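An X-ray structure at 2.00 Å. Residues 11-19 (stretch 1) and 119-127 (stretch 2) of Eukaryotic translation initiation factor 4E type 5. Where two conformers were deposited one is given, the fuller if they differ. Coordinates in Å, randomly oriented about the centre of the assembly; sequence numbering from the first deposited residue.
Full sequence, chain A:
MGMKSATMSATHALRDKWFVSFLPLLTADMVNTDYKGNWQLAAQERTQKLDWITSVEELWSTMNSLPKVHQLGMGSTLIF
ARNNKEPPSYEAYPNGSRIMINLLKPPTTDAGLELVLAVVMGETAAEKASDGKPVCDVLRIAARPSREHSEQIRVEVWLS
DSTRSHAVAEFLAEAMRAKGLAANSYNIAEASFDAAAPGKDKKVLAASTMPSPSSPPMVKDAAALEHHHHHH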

# COMPACT_ATOMS: atom_id res chain seq x y z
N THR A 11 -0.74 -20.11 -2.12
CA THR A 11 -1.02 -20.82 -3.37
C THR A 11 -2.47 -20.58 -3.76
O THR A 11 -3.30 -21.50 -3.74
CB THR A 11 -0.70 -22.31 -3.22
N HIS A 12 -2.78 -19.32 -4.07
CA HIS A 12 -4.12 -18.89 -4.44
C HIS A 12 -4.08 -17.71 -5.44
O HIS A 12 -3.00 -17.26 -5.83
CB HIS A 12 -4.95 -18.58 -3.18
CG HIS A 12 -6.43 -18.74 -3.37
ND1 HIS A 12 -6.98 -19.97 -3.66
CD2 HIS A 12 -7.41 -17.82 -3.32
CE1 HIS A 12 -8.28 -19.76 -3.79
NE2 HIS A 12 -8.59 -18.48 -3.59
N ALA A 13 -5.25 -17.25 -5.92
CA ALA A 13 -5.34 -16.19 -6.90
C ALA A 13 -5.71 -14.82 -6.30
O ALA A 13 -6.23 -14.73 -5.20
CB ALA A 13 -6.35 -16.59 -7.97
N LEU A 14 -5.39 -13.74 -7.03
CA LEU A 14 -5.78 -12.39 -6.64
C LEU A 14 -7.03 -12.04 -7.42
O LEU A 14 -7.22 -12.54 -8.54
CB LEU A 14 -4.69 -11.37 -7.02
CG LEU A 14 -3.28 -11.71 -6.58
CD1 LEU A 14 -2.30 -10.70 -7.15
CD2 LEU A 14 -3.17 -11.80 -5.06
N ARG A 15 -7.85 -11.12 -6.88
CA ARG A 15 -9.03 -10.67 -7.61
C ARG A 15 -8.54 -9.71 -8.72
O ARG A 15 -7.70 -8.84 -8.47
CB ARG A 15 -10.06 -10.01 -6.69
CG ARG A 15 -9.54 -8.78 -5.97
CD ARG A 15 -10.53 -8.24 -4.96
NE ARG A 15 -10.12 -6.93 -4.49
CZ ARG A 15 -10.56 -5.78 -4.99
NH1 ARG A 15 -11.49 -5.77 -5.94
NH2 ARG A 15 -10.12 -4.63 -4.50
N ASP A 16 -8.97 -9.94 -9.96
CA ASP A 16 -8.52 -9.13 -11.11
C ASP A 16 -6.95 -9.11 -11.19
O ASP A 16 -6.32 -9.96 -10.56
CB ASP A 16 -9.13 -7.72 -11.01
CG ASP A 16 -10.63 -7.70 -10.83
OD1 ASP A 16 -11.34 -8.13 -11.75
OD2 ASP A 16 -11.08 -7.22 -9.78
N LYS A 17 -6.32 -8.15 -11.86
CA LYS A 17 -4.85 -8.05 -11.87
C LYS A 17 -4.44 -6.72 -11.25
O LYS A 17 -5.21 -5.76 -11.26
CB LYS A 17 -4.27 -8.23 -13.28
CG LYS A 17 -5.06 -7.48 -14.35
CD LYS A 17 -4.40 -7.50 -15.72
CE LYS A 17 -5.15 -6.65 -16.71
NZ LYS A 17 -4.38 -6.46 -17.97
N TRP A 18 -3.23 -6.67 -10.70
CA TRP A 18 -2.70 -5.48 -10.06
C TRP A 18 -1.36 -5.14 -10.70
O TRP A 18 -0.55 -6.03 -10.90
CB TRP A 18 -2.51 -5.74 -8.54
CG TRP A 18 -3.80 -6.11 -7.85
CD1 TRP A 18 -4.49 -7.29 -7.94
CD2 TRP A 18 -4.57 -5.27 -6.97
NE1 TRP A 18 -5.64 -7.23 -7.18
CE2 TRP A 18 -5.73 -5.99 -6.60
CE3 TRP A 18 -4.38 -3.99 -6.44
CZ2 TRP A 18 -6.69 -5.46 -5.73
CZ3 TRP A 18 -5.36 -3.46 -5.60
CH2 TRP A 18 -6.49 -4.19 -5.26
N PHE A 19 -1.14 -3.86 -11.04
CA PHE A 19 0.15 -3.45 -11.60
C PHE A 19 1.05 -2.93 -10.48
O PHE A 19 0.63 -2.10 -9.67
CB PHE A 19 -0.01 -2.39 -12.69
CG PHE A 19 1.23 -2.25 -13.53
CD1 PHE A 19 1.49 -3.13 -14.57
CD2 PHE A 19 2.18 -1.27 -13.26
CE1 PHE A 19 2.65 -3.02 -15.33
CE2 PHE A 19 3.33 -1.16 -14.02
CZ PHE A 19 3.56 -2.04 -15.05
N VAL A 119 -6.23 -8.92 2.57
CA VAL A 119 -7.56 -8.32 2.61
C VAL A 119 -7.85 -7.45 1.36
O VAL A 119 -8.97 -7.43 0.86
CB VAL A 119 -7.85 -7.55 3.93
CG1 VAL A 119 -7.82 -8.45 5.17
CG2 VAL A 119 -7.01 -6.31 4.10
N VAL A 120 -6.85 -6.72 0.86
CA VAL A 120 -7.03 -5.85 -0.30
C VAL A 120 -6.98 -6.60 -1.64
O VAL A 120 -7.86 -6.40 -2.48
CB VAL A 120 -5.99 -4.70 -0.25
CG1 VAL A 120 -5.91 -3.92 -1.56
CG2 VAL A 120 -6.28 -3.77 0.92
N MET A 121 -5.94 -7.41 -1.87
CA MET A 121 -5.75 -8.06 -3.17
C MET A 121 -6.24 -9.51 -3.30
O MET A 121 -6.54 -9.94 -4.41
CB MET A 121 -4.27 -8.01 -3.61
CG MET A 121 -3.70 -6.60 -3.67
SD MET A 121 -2.00 -6.55 -4.33
CE MET A 121 -1.21 -7.51 -3.17
N GLY A 122 -6.25 -10.25 -2.19
CA GLY A 122 -6.66 -11.65 -2.19
C GLY A 122 -8.06 -11.91 -2.70
O GLY A 122 -8.96 -11.11 -2.46
N GLU A 123 -8.25 -13.01 -3.44
CA GLU A 123 -9.56 -13.32 -4.02
C GLU A 123 -10.64 -13.61 -2.97
O GLU A 123 -11.71 -13.00 -3.04
CB GLU A 123 -9.46 -14.48 -5.02
CG GLU A 123 -10.26 -14.26 -6.30
CD GLU A 123 -10.24 -15.43 -7.26
OE1 GLU A 123 -10.42 -16.58 -6.80
OE2 GLU A 123 -10.06 -15.20 -8.48
N THR A 124 -10.38 -14.52 -2.02
CA THR A 124 -11.37 -14.85 -1.00
C THR A 124 -11.26 -13.98 0.25
O THR A 124 -12.26 -13.76 0.93
CB THR A 124 -11.32 -16.34 -0.65
OG1 THR A 124 -10.11 -16.62 0.05
CG2 THR A 124 -11.44 -17.22 -1.89
N ALA A 125 -10.05 -13.49 0.56
CA ALA A 125 -9.86 -12.64 1.74
C ALA A 125 -10.47 -11.25 1.58
O ALA A 125 -10.83 -10.63 2.58
CB ALA A 125 -8.39 -12.53 2.08
N ALA A 126 -10.62 -10.76 0.32
CA ALA A 126 -11.22 -9.46 0.07
C ALA A 126 -12.71 -9.48 0.36
O ALA A 126 -13.22 -8.54 0.98
CB ALA A 126 -10.97 -9.01 -1.36
N GLU A 127 -13.40 -10.55 -0.06
CA GLU A 127 -14.83 -10.74 0.16
C GLU A 127 -15.17 -10.83 1.66
O GLU A 127 -16.24 -10.41 2.06
CB GLU A 127 -15.33 -12.00 -0.56
CG GLU A 127 -15.23 -11.91 -2.07
CD GLU A 127 -15.52 -13.22 -2.78
OE1 GLU A 127 -15.22 -14.29 -2.21
OE2 GLU A 127 -16.06 -13.18 -3.92
O HOH W 1 -10.85 -12.36 -10.02

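The N-terminal end of stretch 1 contributes little: Thr-11, modelled without OG1 and CG2, lies out of reach. His-12 is the first residue to touch stretch 2. Its CA-to-CB bond points toward stretch 2. His-12 NE2 lies 3.5 Å from Thr-124 CG2, a van der Waals contact; the contact between the stretches buries this nitrogen, which has no polar partner in the model.

At Ala-13 the contact passes to the backbone. Glu-123 N donates to Ala-13 O at 3.2 Å with an N-H...O angle of 146°, and Arg-15 N donates to Met-121 O at 3.0 Å and 158°. These two bonds flank Leu-14 and Gly-122, whose CA atoms are 4.6 Å apart, and so define a single beta bridge. Gly-122, the first residue after a helix to leave helical phi/psi, has angles of -58/142° at the bridge. The Leu-14 CA-to-CB bond points away overall, though Leu-14 CB lies 3.5 Å from Met-121 O and Leu-14 CD2 lies 4.2 Å from Met-121 CB.

Arg-15 adds a side-chain bond to its backbone one. With chi1 at 61° and chi2 and chi3 both t, the chain extends along stretch 2 until Arg-15 NE donates to Val-120 O at 3.1 Å and 165°. The carbonyl sits at the guanidinium edge, near its plane, as a well-directed N-H bond requires. Along the way, Arg-15 CD packs 3.7 Å from Ala-126 CB.

Asp-16 makes no direct contact, but a water accepts from Asp-16 N at 3.1 Å and donates weakly to Glu-123 OE2 at 3.3 Å. Lys-17 stays out of reach.

The Trp-18 CA-to-CB bond points toward stretch 2, and the indole is tethered by a 2.9 Å hydrogen bond from Trp-18 NE1 to Arg-15 O. Met-121 covers one face: Met-121 CG lies 3.6 Å from the six-membered centroid, 10° off the normal, and SD 4.1 Å from the five-membered centroid. Trp-18 CH2 also meets Val-120 CG1 at 3.8 Å.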